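Local coordinates for protein receptor-type adenylate cyclase GRESAG 4.1 (Trypanosoma brucei, PDB 1FX2) that catalyses the conversion of ATP to 3',5'-cyclic AMP and diphosphate through the class III cyclase catalytic domain of a magnesium-dependent, membrane-bound receptor-type protein, at residues F17-S22 and R166-A171; G50-Y55 and A74-Q79; E80-F85 and P220-A225; P115-M120 and R127-L132. All coordinates share one frame; numbering follows the deposited sequence.

Contact 1 (F17-S22 and R166-A171). With SO4 (sulfate ion), chain B.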
loop_
_atom_site.group_PDB
_atom_site.type_symbol
_atom_site.label_atom_id
_atom_site.label_comp_id
_atom_site.label_asym_id
_atom_site.label_seq_id
_atom_site.Cartn_x
_atom_site.Cartn_y
_atom_site.Cartn_z
ATOM N N PHE A 17 9.997 -14.440 4.253
ATOM C CA PHE A 17 10.316 -14.878 5.611
ATOM C C PHE A 17 9.066 -15.425 6.221
ATOM O O PHE A 17 7.959 -14.949 5.977
ATOM C CB PHE A 17 10.813 -13.682 6.509
ATOM C CG PHE A 17 12.216 -13.294 6.220
ATOM C CD1 PHE A 17 12.519 -12.474 5.144
ATOM C CD2 PHE A 17 13.240 -13.792 6.994
ATOM C CE1 PHE A 17 13.854 -12.129 4.825
ATOM C CE2 PHE A 17 14.596 -13.431 6.671
ATOM C CZ PHE A 17 14.882 -12.585 5.573
ATOM N N THR A 18 9.230 -16.501 7.003
ATOM C CA THR A 18 8.094 -17.151 7.666
ATOM C C THR A 18 8.465 -17.433 9.102
ATOM O O THR A 18 9.638 -17.679 9.464
ATOM C CB THR A 18 7.676 -18.485 7.015
ATOM O OG1 THR A 18 8.631 -19.507 7.348
ATOM C CG2 THR A 18 7.531 -18.383 5.459
ATOM N N ASP A 19 7.411 -17.491 9.942
ATOM C CA ASP A 19 7.566 -17.908 11.354
ATOM C C ASP A 19 6.311 -18.487 11.848
ATOM O O ASP A 19 5.169 -18.081 11.418
ATOM C CB ASP A 19 7.843 -16.732 12.360
ATOM C CG ASP A 19 9.282 -16.350 12.436
ATOM O OD1 ASP A 19 9.749 -15.421 11.720
ATOM O OD2 ASP A 19 10.003 -16.941 13.238
ATOM N N ILE A 20 6.420 -19.449 12.753
ATOM C CA ILE A 20 5.232 -19.932 13.451
ATOM C C ILE A 20 4.872 -18.877 14.540
ATOM O O ILE A 20 5.721 -18.469 15.324
ATOM C CB ILE A 20 5.520 -21.254 14.155
ATOM C CG1 ILE A 20 5.712 -22.358 13.102
ATOM C CG2 ILE A 20 4.298 -21.623 15.106
ATOM C CD1 ILE A 20 6.269 -23.661 13.758
ATOM N N GLU A 21 3.659 -18.307 14.523
ATOM C CA GLU A 21 3.291 -17.330 15.570
ATOM C C GLU A 21 3.176 -18.104 16.893
ATOM O O GLU A 21 2.597 -19.182 16.968
ATOM C CB GLU A 21 1.931 -16.711 15.253
ATOM C CG GLU A 21 1.457 -15.729 16.366
ATOM C CD GLU A 21 0.083 -15.127 16.111
ATOM O OE1 GLU A 21 -0.926 -15.528 16.736
ATOM O OE2 GLU A 21 0.035 -14.168 15.358
ATOM N N SER A 22 3.649 -17.445 17.972
ATOM C CA SER A 22 3.621 -17.910 19.366
ATOM C C SER A 22 4.382 -19.216 19.593
ATOM O O SER A 22 3.981 -20.026 20.399
ATOM C CB SER A 22 2.168 -18.033 19.835
ATOM O OG SER A 22 1.430 -16.875 19.543
ATOM N N ARG A 166 11.320 -7.428 8.430
ATOM C CA ARG A 166 10.549 -6.539 9.304
ATOM C C ARG A 166 9.071 -6.607 8.874
ATOM O O ARG A 166 8.179 -6.534 9.735
ATOM C CB ARG A 166 11.084 -5.094 9.132
ATOM C CG ARG A 166 12.472 -4.884 9.773
ATOM C CD ARG A 166 12.221 -4.593 11.183
ATOM N NE ARG A 166 13.449 -4.131 11.805
ATOM C CZ ARG A 166 13.694 -4.244 13.096
ATOM N NH1 ARG A 166 12.796 -4.812 13.911
ATOM N NH2 ARG A 166 14.882 -3.857 13.553
ATOM N N THR A 167 8.804 -6.752 7.564
ATOM C CA THR A 167 7.432 -6.871 7.080
ATOM C C THR A 167 6.785 -8.120 7.644
ATOM O O THR A 167 5.666 -8.107 8.137
ATOM C CB THR A 167 7.417 -6.963 5.548
ATOM O OG1 THR A 167 7.826 -5.655 5.031
ATOM C CG2 THR A 167 6.029 -7.251 4.981
ATOM N N GLU A 168 7.475 -9.259 7.562
ATOM C CA GLU A 168 6.927 -10.490 8.167
ATOM C C GLU A 168 6.670 -10.343 9.645
ATOM O O GLU A 168 5.662 -10.864 10.153
ATOM C CB GLU A 168 7.949 -11.627 7.946
ATOM C CG GLU A 168 7.403 -12.962 8.547
ATOM C CD GLU A 168 8.120 -13.443 9.765
ATOM O OE1 GLU A 168 8.363 -12.683 10.721
ATOM O OE2 GLU A 168 8.414 -14.586 9.840
ATOM N N SER A 169 7.560 -9.599 10.343
ATOM C CA SER A 169 7.415 -9.541 11.797
ATOM C C SER A 169 6.146 -8.903 12.298
ATOM O O SER A 169 5.734 -9.170 13.447
ATOM C CB SER A 169 8.682 -8.916 12.393
ATOM O OG SER A 169 8.653 -7.511 12.232
ATOM N N VAL A 170 5.513 -8.040 11.492
ATOM C CA VAL A 170 4.285 -7.428 11.938
ATOM C C VAL A 170 3.045 -8.190 11.486
ATOM O O VAL A 170 1.922 -7.787 11.844
ATOM C CB VAL A 170 4.149 -5.968 11.459
ATOM C CG1 VAL A 170 5.375 -5.187 12.056
ATOM C CG2 VAL A 170 3.990 -5.764 9.947
ATOM N N ALA A 171 3.216 -9.244 10.695
ATOM C CA ALA A 171 2.054 -10.027 10.310
ATOM C C ALA A 171 1.521 -10.928 11.397
ATOM O O ALA A 171 2.275 -11.404 12.244
ATOM C CB ALA A 171 2.426 -10.925 9.083
HETATM S S SO4 B . 5.883 -14.355 18.383
HETATM O O1 SO4 B . 5.761 -14.796 19.751
HETATM O O2 SO4 B . 7.146 -14.760 17.756
HETATM O O3 SO4 B . 4.746 -14.807 17.625
HETATM O O4 SO4 B . 5.830 -12.870 18.405
HETATM O O HOH W 1 2.439 -13.491 14.073
#
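D19, a predicted magnesium ligand of the class III cyclase catalytic site, meets E168 where strand 13-20 passes the end of helix 159-169. The two side chains cross at about a right angle, and their carboxylate planes stand 70° apart. D19 OD1 lies 2.5 Å from E168 OE2. D19 OD2 has its own partner, the hydroxyl of S63, and the side chain of D62, the second predicted metal ligand, lies about 4 Å from that of D19. E168 OE1 forms a salt bridge with R135 NE. E168 reaches the strand because its CG is anti to the backbone N (chi1 -179°) and the chain bends at the next bond. On the way its CG passes 3.3 Å from F17 O, and its CB packs on F17 CB at 3.8 Å. A sulfate, probably from the crystallisation liquor, accepts a nearly straight bond from S22 N to its O3 (2.9 Å, 175°). R135 and R228 also bind it. Strand 13-20 runs between strands 63-68 and 134-141. T167 of the helix and V170 just after it rest on strand 176-179.

Contact 2 (G50-Y55 and A74-Q79)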
loop_
_atom_site.group_PDB
_atom_site.type_symbol
_atom_site.label_atom_id
_atom_site.label_comp_id
_atom_site.label_asym_id
_atom_site.label_seq_id
_atom_site.Cartn_x
_atom_site.Cartn_y
_atom_site.Cartn_z
ATOM N N GLY A 50 10.463 -26.493 -3.439
ATOM C CA GLY A 50 10.824 -27.213 -4.677
ATOM C C GLY A 50 9.790 -27.068 -5.772
ATOM O O GLY A 50 10.156 -26.792 -6.930
ATOM N N ARG A 51 8.500 -27.120 -5.456
ATOM C CA ARG A 51 7.435 -27.016 -6.413
ATOM C C ARG A 51 7.506 -25.684 -7.196
ATOM O O ARG A 51 7.145 -25.577 -8.385
ATOM C CB ARG A 51 6.085 -27.099 -5.724
ATOM C CG ARG A 51 4.974 -26.669 -6.652
ATOM C CD ARG A 51 3.912 -27.688 -6.729
ATOM N NE ARG A 51 3.393 -27.910 -5.401
ATOM C CZ ARG A 51 2.411 -28.752 -5.118
ATOM N NH1 ARG A 51 1.849 -29.463 -6.098
ATOM N NH2 ARG A 51 1.970 -28.846 -3.870
ATOM N N TYR A 52 7.770 -24.619 -6.444
ATOM C CA TYR A 52 7.824 -23.270 -7.019
ATOM C C TYR A 52 9.224 -22.825 -7.429
ATOM O O TYR A 52 9.427 -21.620 -7.741
ATOM C CB TYR A 52 7.100 -22.236 -6.095
ATOM C CG TYR A 52 5.664 -22.553 -6.045
ATOM C CD1 TYR A 52 5.077 -23.241 -4.955
ATOM C CD2 TYR A 52 4.882 -22.234 -7.121
ATOM C CE1 TYR A 52 3.747 -23.564 -4.987
ATOM C CE2 TYR A 52 3.567 -22.567 -7.173
ATOM C CZ TYR A 52 2.998 -23.236 -6.077
ATOM O OH TYR A 52 1.662 -23.564 -6.046
ATOM N N LYS A 53 10.203 -23.760 -7.424
ATOM C CA LYS A 53 11.577 -23.471 -7.919
ATOM C C LYS A 53 12.244 -22.324 -7.224
ATOM O O LYS A 53 12.951 -21.511 -7.830
ATOM C CB LYS A 53 11.569 -23.229 -9.458
ATOM C CG LYS A 53 10.956 -24.469 -10.160
ATOM C CD LYS A 53 10.915 -24.296 -11.679
ATOM C CE LYS A 53 10.541 -25.613 -12.368
ATOM N NZ LYS A 53 9.124 -25.603 -12.806
ATOM N N CYS A 54 11.909 -22.185 -5.930
ATOM C CA CYS A 54 12.548 -21.173 -5.081
ATOM C C CYS A 54 13.804 -21.741 -4.417
ATOM O O CYS A 54 14.158 -22.953 -4.661
ATOM C CB CYS A 54 11.510 -20.682 -4.017
ATOM S SG CYS A 54 10.137 -19.754 -4.685
ATOM N N TYR A 55 14.437 -20.985 -3.531
ATOM C CA TYR A 55 15.689 -21.408 -2.945
ATOM C C TYR A 55 15.652 -21.170 -1.454
ATOM O O TYR A 55 15.404 -20.060 -0.983
ATOM C CB TYR A 55 16.814 -20.522 -3.562
ATOM C CG TYR A 55 18.204 -20.796 -3.040
ATOM C CD1 TYR A 55 18.861 -21.961 -3.393
ATOM C CD2 TYR A 55 18.841 -19.881 -2.218
ATOM C CE1 TYR A 55 20.165 -22.199 -2.952
ATOM C CE2 TYR A 55 20.156 -20.116 -1.739
ATOM C CZ TYR A 55 20.788 -21.287 -2.133
ATOM O OH TYR A 55 22.072 -21.505 -1.670
ATOM N N ALA A 74 7.008 -16.642 -5.685
ATOM C CA ALA A 74 7.073 -16.458 -4.246
ATOM C C ALA A 74 5.649 -16.248 -3.698
ATOM O O ALA A 74 5.299 -16.741 -2.603
ATOM C CB ALA A 74 7.904 -15.230 -3.958
ATOM N N VAL A 75 4.815 -15.466 -4.378
ATOM C CA VAL A 75 3.478 -15.237 -3.962
ATOM C C VAL A 75 2.702 -16.547 -4.037
ATOM O O VAL A 75 1.908 -16.866 -3.083
ATOM C CB VAL A 75 2.825 -14.178 -4.878
ATOM C CG1 VAL A 75 1.318 -14.112 -4.690
ATOM C CG2 VAL A 75 3.453 -12.873 -4.556
ATOM N N GLN A 76 2.878 -17.343 -5.090
ATOM C CA GLN A 76 2.193 -18.638 -5.129
ATOM C C GLN A 76 2.619 -19.549 -4.031
ATOM O O GLN A 76 1.762 -20.283 -3.432
ATOM C CB GLN A 76 2.440 -19.397 -6.442
ATOM C CG GLN A 76 1.917 -18.596 -7.668
ATOM C CD GLN A 76 2.262 -19.337 -8.968
ATOM O OE1 GLN A 76 1.410 -19.955 -9.588
ATOM N NE2 GLN A 76 3.543 -19.337 -9.326
ATOM N N LEU A 77 3.900 -19.548 -3.686
ATOM C CA LEU A 77 4.390 -20.417 -2.572
ATOM C C LEU A 77 3.652 -19.970 -1.278
ATOM O O LEU A 77 3.240 -20.821 -0.485
ATOM C CB LEU A 77 5.935 -20.229 -2.409
ATOM C CG LEU A 77 6.562 -21.144 -1.375
ATOM C CD1 LEU A 77 8.021 -21.303 -1.805
ATOM C CD2 LEU A 77 6.591 -20.455 -0.006
ATOM N N ALA A 78 3.597 -18.677 -0.996
ATOM C CA ALA A 78 2.990 -18.207 0.270
ATOM C C ALA A 78 1.527 -18.537 0.322
ATOM O O ALA A 78 1.041 -18.956 1.381
ATOM C CB ALA A 78 3.236 -16.673 0.384
ATOM N N GLN A 79 0.822 -18.402 -0.790
ATOM C CA GLN A 79 -0.570 -18.774 -0.816
ATOM C C GLN A 79 -0.715 -20.283 -0.552
ATOM O O GLN A 79 -1.585 -20.704 0.264
ATOM C CB GLN A 79 -1.139 -18.335 -2.135
ATOM C CG GLN A 79 -2.545 -18.719 -2.390
ATOM C CD GLN A 79 -3.095 -17.790 -3.482
ATOM O OE1 GLN A 79 -3.624 -16.723 -3.184
ATOM N NE2 GLN A 79 -2.866 -18.150 -4.721
HETATM O O HOH W 2 -0.234 -22.437 -7.901
#
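Y52 and Q76 both hold CG anti to the carbonyl carbon (chi1 -65° and -61°), which brings the tyrosine ring against the root of the glutamine. Y52 is the first residue to leave helix 34-51. K53, with positive phi, is the C-prime residue of the Schellman motif that ends this helix, and K53 N bonds to G50 O at 3.1 Å. The turn delivers the ring to helix 71-87. One ring face lies over the backbone there, with L77 N 4.0 Å above the plane over its centre. R51 CG covers part of the opposite face. Y52 CE2 touches Q76 CB at 3.4 Å, and Y52 CD1 lies 4.0 Å from L77 CB. The Q76 amide is tilted 58° to the ring. L77 also reaches the next part of the chain, where its CD1 meets C54 SG at 3.9 Å. C54 is buried against I66 and S68 of strand 63-68, and L77 rests on I16 of strand 13-20. A water in the ring plane lies 2.9 Å from Y52 OH and donates a weak bond to Q76 OE1 at 3.4 Å. No direct hydrogen bond joins the segments, so the contact depends mainly on apolar and ring-face packing, with this water serving its partly exposed polar rim.

Contact 3 (E80-F85 and P220-A225). With DTT (2,3-dihydroxy-1,4-dithiobutane), chain C.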
loop_
_atom_site.group_PDB
_atom_site.type_symbol
_atom_site.label_atom_id
_atom_site.label_comp_id
_atom_site.label_asym_id
_atom_site.label_seq_id
_atom_site.Cartn_x
_atom_site.Cartn_y
_atom_site.Cartn_z
ATOM N N GLU A 80 0.107 -21.121 -1.200
ATOM C CA GLU A 80 0.004 -22.592 -0.991
ATOM C C GLU A 80 0.467 -23.063 0.365
ATOM O O GLU A 80 0.094 -24.124 0.907
ATOM C CB GLU A 80 0.764 -23.374 -2.107
ATOM C CG GLU A 80 0.101 -23.271 -3.444
ATOM C CD GLU A 80 -1.360 -23.670 -3.467
ATOM O OE1 GLU A 80 -1.725 -24.651 -2.760
ATOM O OE2 GLU A 80 -2.178 -23.045 -4.196
ATOM N N LEU A 81 1.269 -22.245 0.978
ATOM C CA LEU A 81 1.746 -22.584 2.323
ATOM C C LEU A 81 0.480 -22.410 3.217
ATOM O O LEU A 81 0.136 -23.347 3.982
ATOM C CB LEU A 81 2.841 -21.600 2.745
ATOM C CG LEU A 81 3.494 -21.914 4.111
ATOM C CD1 LEU A 81 4.833 -21.139 4.234
ATOM C CD2 LEU A 81 2.644 -21.386 5.300
ATOM N N GLN A 82 -0.249 -21.317 3.144
ATOM C CA GLN A 82 -1.403 -21.158 4.006
ATOM C C GLN A 82 -2.444 -22.233 3.759
ATOM O O GLN A 82 -3.007 -22.788 4.721
ATOM C CB GLN A 82 -2.028 -19.772 3.827
ATOM C CG GLN A 82 -1.052 -18.573 4.202
ATOM C CD GLN A 82 -0.732 -18.568 5.698
ATOM O OE1 GLN A 82 -1.432 -19.230 6.492
ATOM N NE2 GLN A 82 0.383 -17.988 6.049
ATOM N N LEU A 83 -2.705 -22.542 2.465
ATOM C CA LEU A 83 -3.691 -23.556 2.117
ATOM C C LEU A 83 -3.258 -24.979 2.527
ATOM O O LEU A 83 -4.059 -25.670 3.172
ATOM C CB LEU A 83 -4.004 -23.492 0.628
ATOM C CG LEU A 83 -4.654 -22.152 0.243
ATOM C CD1 LEU A 83 -4.544 -21.993 -1.306
ATOM C CD2 LEU A 83 -6.144 -22.145 0.629
ATOM N N CYS A 84 -2.048 -25.437 2.256
ATOM C CA CYS A 84 -1.769 -26.797 2.686
ATOM C C CYS A 84 -1.640 -26.934 4.192
ATOM O O CYS A 84 -1.824 -28.046 4.776
ATOM C CB CYS A 84 -0.588 -27.408 1.991
ATOM S SG CYS A 84 0.901 -26.625 2.315
ATOM N N PHE A 85 -1.218 -25.878 4.869
ATOM C CA PHE A 85 -1.246 -26.013 6.323
ATOM C C PHE A 85 -2.678 -26.133 6.817
ATOM O O PHE A 85 -2.972 -26.928 7.762
ATOM C CB PHE A 85 -0.563 -24.800 6.979
ATOM C CG PHE A 85 0.922 -24.958 7.122
ATOM C CD1 PHE A 85 1.734 -25.187 6.029
ATOM C CD2 PHE A 85 1.511 -24.850 8.408
ATOM C CE1 PHE A 85 3.146 -25.291 6.169
ATOM C CE2 PHE A 85 2.908 -24.978 8.542
ATOM C CZ PHE A 85 3.719 -25.188 7.393
ATOM N N PRO A 220 -9.831 -18.125 1.799
ATOM C CA PRO A 220 -10.927 -17.165 1.672
ATOM C C PRO A 220 -11.737 -16.859 3.001
ATOM O O PRO A 220 -11.993 -17.769 3.750
ATOM C CB PRO A 220 -11.830 -17.827 0.588
ATOM C CG PRO A 220 -10.928 -18.905 -0.046
ATOM C CD PRO A 220 -10.044 -19.376 1.032
ATOM N N SER A 221 -12.060 -15.597 3.264
ATOM C CA SER A 221 -12.778 -15.089 4.441
ATOM C C SER A 221 -12.007 -15.093 5.790
ATOM O O SER A 221 -12.569 -14.857 6.839
ATOM C CB SER A 221 -14.072 -15.820 4.702
ATOM O OG SER A 221 -14.741 -15.900 3.451
ATOM N N ARG A 222 -10.724 -15.406 5.715
ATOM C CA ARG A 222 -9.955 -15.329 6.908
ATOM C C ARG A 222 -9.677 -13.850 7.194
ATOM O O ARG A 222 -9.180 -13.104 6.290
ATOM C CB ARG A 222 -8.639 -16.091 6.606
ATOM C CG ARG A 222 -7.772 -16.253 7.778
ATOM C CD ARG A 222 -6.465 -17.031 7.382
ATOM N NE ARG A 222 -6.577 -18.497 7.548
ATOM C CZ ARG A 222 -5.543 -19.282 7.350
ATOM N NH1 ARG A 222 -4.360 -18.801 6.973
ATOM N NH2 ARG A 222 -5.648 -20.609 7.627
ATOM N N ASN A 223 -9.944 -13.412 8.428
ATOM C CA ASN A 223 -9.706 -12.058 8.901
ATOM C C ASN A 223 -8.768 -12.017 10.094
ATOM O O ASN A 223 -8.525 -13.067 10.758
ATOM C CB ASN A 223 -11.061 -11.388 9.202
ATOM C CG ASN A 223 -11.817 -11.120 7.920
ATOM O OD1 ASN A 223 -11.257 -10.534 6.957
ATOM N ND2 ASN A 223 -13.009 -11.643 7.825
ATOM N N PHE A 224 -8.194 -10.833 10.352
ATOM C CA PHE A 224 -7.154 -10.705 11.318
ATOM C C PHE A 224 -7.328 -9.465 12.177
ATOM O O PHE A 224 -8.014 -8.511 11.851
ATOM C CB PHE A 224 -5.796 -10.495 10.529
ATOM C CG PHE A 224 -5.529 -11.540 9.516
ATOM C CD1 PHE A 224 -5.003 -12.772 9.909
ATOM C CD2 PHE A 224 -5.914 -11.360 8.178
ATOM C CE1 PHE A 224 -4.853 -13.807 8.980
ATOM C CE2 PHE A 224 -5.754 -12.379 7.296
ATOM C CZ PHE A 224 -5.216 -13.613 7.694
ATOM N N ALA A 225 -6.642 -9.529 13.288
ATOM C CA ALA A 225 -6.527 -8.370 14.162
ATOM C C ALA A 225 -5.573 -7.349 13.521
ATOM O O ALA A 225 -4.977 -7.579 12.494
ATOM C CB ALA A 225 -5.882 -8.858 15.437
HETATM S S1 DTT C . -0.861 -20.558 8.772
HETATM C C1 DTT C . -1.265 -22.103 8.019
HETATM C C2 DTT C . -2.701 -21.899 8.133
HETATM O O2 DTT C . -2.579 -23.495 9.640
HETATM C C3 DTT C . -3.261 -22.351 9.367
HETATM O O3 DTT C . -3.194 -21.956 7.181
HETATM C C4 DTT C . -4.628 -22.642 9.437
HETATM S S4 DTT C . -4.630 -22.104 11.070
#
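Q82 and R222 meet in a pocket of the class III cyclase domain, between helix 71-87 and the loop after strand 211-216. The buried part is polar and close. R222 NH1 donates to Q82 OE1 at 3.0 Å, with a bent angle. Q82 OE1 approaches the edge of the guanidinium near its plane, while the amide plane stands 83° from it. The modelled place of OE1 is less sure, because it crowds the bound dithiothreitol. The other end of the amide, NE2, is held by the carbonyl of V134. The arginine chain runs straight from CA to CD, then turns at chi3 (-91°) to bring its head to the pocket. There it has further partners: the carbonyls of G174 and L128, and the W129 ring through a cation-pi contact. The outer side is looser. P220, S221 and N223 are exposed, and P220 CD stays 4.8 Å from L83 CD2. The dithiothreitol probably came from the crystallisation liquor, and its fit against F85 is too tight to interpret. Its O3 hydroxyl is shared by helix and arginine: it donates to Q82 O at 2.6 Å and accepts from R222 NH2 at 2.8 Å, with an angle of 166°.

Contact 4 (P115-M120 and R127-L132)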
loop_
_atom_site.group_PDB
_atom_site.type_symbol
_atom_site.label_atom_id
_atom_site.label_comp_id
_atom_site.label_asym_id
_atom_site.label_seq_id
_atom_site.Cartn_x
_atom_site.Cartn_y
_atom_site.Cartn_z
ATOM N N PRO A 115 -11.300 -11.012 19.772
ATOM C CA PRO A 115 -10.748 -12.252 19.233
ATOM C C PRO A 115 -11.260 -12.487 17.820
ATOM O O PRO A 115 -12.464 -12.564 17.588
ATOM C CB PRO A 115 -11.355 -13.321 20.162
ATOM C CG PRO A 115 -11.427 -12.577 21.563
ATOM C CD PRO A 115 -12.009 -11.261 21.050
ATOM N N PRO A 116 -10.344 -12.688 16.833
ATOM C CA PRO A 116 -10.840 -12.934 15.484
ATOM C C PRO A 116 -11.399 -14.363 15.352
ATOM O O PRO A 116 -12.310 -14.572 14.539
ATOM C CB PRO A 116 -9.541 -12.860 14.601
ATOM C CG PRO A 116 -8.663 -11.920 15.413
ATOM C CD PRO A 116 -8.907 -12.339 16.871
ATOM N N THR A 117 -10.886 -15.356 16.068
ATOM C CA THR A 117 -11.302 -16.718 15.839
ATOM C C THR A 117 -11.839 -17.500 17.025
ATOM O O THR A 117 -12.557 -18.496 16.845
ATOM C CB THR A 117 -10.118 -17.625 15.273
ATOM O OG1 THR A 117 -9.233 -18.012 16.344
ATOM C CG2 THR A 117 -9.324 -16.858 14.209
ATOM N N ALA A 118 -11.574 -16.985 18.239
ATOM C CA ALA A 118 -11.898 -17.804 19.394
ATOM C C ALA A 118 -13.327 -18.099 19.585
ATOM O O ALA A 118 -13.629 -19.151 20.228
ATOM C CB ALA A 118 -11.366 -17.086 20.687
ATOM N N HIS A 119 -14.180 -17.250 19.033
ATOM C CA HIS A 119 -15.616 -17.510 19.312
ATOM C C HIS A 119 -16.356 -18.006 18.070
ATOM O O HIS A 119 -17.590 -18.017 18.036
ATOM C CB HIS A 119 -16.287 -16.262 19.905
ATOM C CG HIS A 119 -15.626 -15.717 21.154
ATOM N ND1 HIS A 119 -15.195 -16.493 22.193
ATOM C CD2 HIS A 119 -15.292 -14.445 21.440
ATOM C CE1 HIS A 119 -14.619 -15.706 23.098
ATOM N NE2 HIS A 119 -14.667 -14.465 22.656
ATOM N N MET A 120 -15.623 -18.381 17.031
ATOM C CA MET A 120 -16.270 -18.955 15.867
ATOM C C MET A 120 -16.859 -20.353 16.133
ATOM O O MET A 120 -16.170 -21.227 16.660
ATOM C CB MET A 120 -15.188 -19.134 14.729
ATOM C CG MET A 120 -14.822 -17.884 13.993
ATOM S SD MET A 120 -13.463 -18.153 12.906
ATOM C CE MET A 120 -13.479 -16.716 11.994
ATOM N N ARG A 127 -13.236 -24.322 8.630
ATOM C CA ARG A 127 -13.060 -24.045 7.209
ATOM C C ARG A 127 -12.039 -22.994 7.022
ATOM O O ARG A 127 -11.574 -22.786 5.894
ATOM C CB ARG A 127 -14.353 -23.459 6.582
ATOM C CG ARG A 127 -15.456 -24.439 6.475
ATOM C CD ARG A 127 -16.769 -23.619 6.068
ATOM N NE ARG A 127 -17.922 -24.383 6.469
ATOM C CZ ARG A 127 -18.951 -23.962 7.194
ATOM N NH1 ARG A 127 -19.086 -22.708 7.665
ATOM N NH2 ARG A 127 -19.821 -24.874 7.527
ATOM N N LEU A 128 -11.625 -22.326 8.141
ATOM C CA LEU A 128 -10.721 -21.168 8.028
ATOM C C LEU A 128 -9.396 -21.347 8.761
ATOM O O LEU A 128 -8.437 -20.663 8.353
ATOM C CB LEU A 128 -11.394 -19.898 8.658
ATOM C CG LEU A 128 -12.672 -19.532 7.908
ATOM C CD1 LEU A 128 -13.387 -18.397 8.687
ATOM C CD2 LEU A 128 -12.333 -19.020 6.508
ATOM N N TRP A 129 -9.348 -22.199 9.785
ATOM C CA TRP A 129 -8.172 -22.263 10.668
ATOM C C TRP A 129 -7.979 -23.663 11.119
ATOM O O TRP A 129 -8.932 -24.416 11.392
ATOM C CB TRP A 129 -8.404 -21.357 11.937
ATOM C CG TRP A 129 -8.506 -19.862 11.630
ATOM C CD1 TRP A 129 -9.658 -19.132 11.514
ATOM C CD2 TRP A 129 -7.417 -18.974 11.401
ATOM N NE1 TRP A 129 -9.321 -17.846 11.139
ATOM C CE2 TRP A 129 -7.941 -17.717 11.116
ATOM C CE3 TRP A 129 -6.029 -19.142 11.461
ATOM C CZ2 TRP A 129 -7.111 -16.567 10.938
ATOM C CZ3 TRP A 129 -5.212 -18.012 11.251
ATOM C CH2 TRP A 129 -5.755 -16.763 11.026
ATOM N N ASN A 130 -6.699 -24.039 11.192
ATOM C CA ASN A 130 -6.334 -25.400 11.629
ATOM C C ASN A 130 -4.817 -25.496 11.788
ATOM O O ASN A 130 -4.065 -25.295 10.812
ATOM C CB ASN A 130 -6.718 -26.417 10.491
ATOM C CG ASN A 130 -6.357 -27.883 10.812
ATOM O OD1 ASN A 130 -6.421 -28.346 11.946
ATOM N ND2 ASN A 130 -5.925 -28.614 9.751
ATOM N N GLY A 131 -4.378 -25.873 12.986
ATOM C CA GLY A 131 -2.983 -26.130 13.226
ATOM C C GLY A 131 -2.082 -24.933 13.388
ATOM O O GLY A 131 -2.513 -23.879 13.845
ATOM N N LEU A 132 -0.777 -25.131 13.117
ATOM C CA LEU A 132 0.192 -24.023 13.305
ATOM C C LEU A 132 -0.180 -22.821 12.442
ATOM O O LEU A 132 -0.500 -22.992 11.250
ATOM C CB LEU A 132 1.589 -24.560 12.862
ATOM C CG LEU A 132 2.123 -25.689 13.710
ATOM C CD1 LEU A 132 3.446 -26.127 13.026
ATOM C CD2 LEU A 132 2.376 -25.302 15.198
#
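A type I beta turn from T117 to M120, closed by M120 N to T117 O at 3.1 Å, faces W129 just past the end of helix 122-128, with T117 and W129 the nearest pair of CA atoms at 8.2 Å. In this class III cyclase catalytic domain the turn precedes the short helix, and the second segment takes in its last residues and what follows. The central interaction is a CH-pi contact. T117 CG2 sits over one face of the indole, 3.5 Å from the centroid of the W129 five-membered ring and 23° off its normal. The closest ring atom is W129 NE1, at 3.2 Å from T117 CG2. With chi1 at 79°, T117 keeps its methyl beside the backbone N, and its hydroxyl takes separate partners, the side chains of E103 and R133. The methyl therefore serves the ring while OG1 ties the turn to helix 94-109. The M120 chain is extended beyond CG and crosses the W129 side chain at about a right angle. Its SD makes an oblique Met-aromatic contact, 5.2 Å from the five-membered ring centroid. W129 also makes a cation-pi contact with R133, and it belongs to the pocket that holds dithiothreitol. The turn thus packs on a wall residue of that pocket. At the partly exposed end, the methionine methyl meets a leucine methyl, M120 CE to L128 CD1, at 3.7 Å.

Contact 1 joins strand 13-20 of the central mixed sheet to helix 159-169. Contact 2 packs the end of helix 34-51 on helix 71-87, against that sheet. Their centres are about 17 Å apart and they do not touch. Contact 3 uses the next turns of helix 71-87, and its L81 touches T18 of contact 1. Contacts 3 and 4 are the nearest pair, with centres about 10 Å apart, and are joined through R222, L128 and W129 around the dithiothreitol pocket. Along the chain contacts 1 and 3 interlock, since their segments alternate. Contact 4 falls between the segments of both. The Q82 side chain is about 10 Å from that of D19, so the pocket lies near the predicted metal site in the same domain.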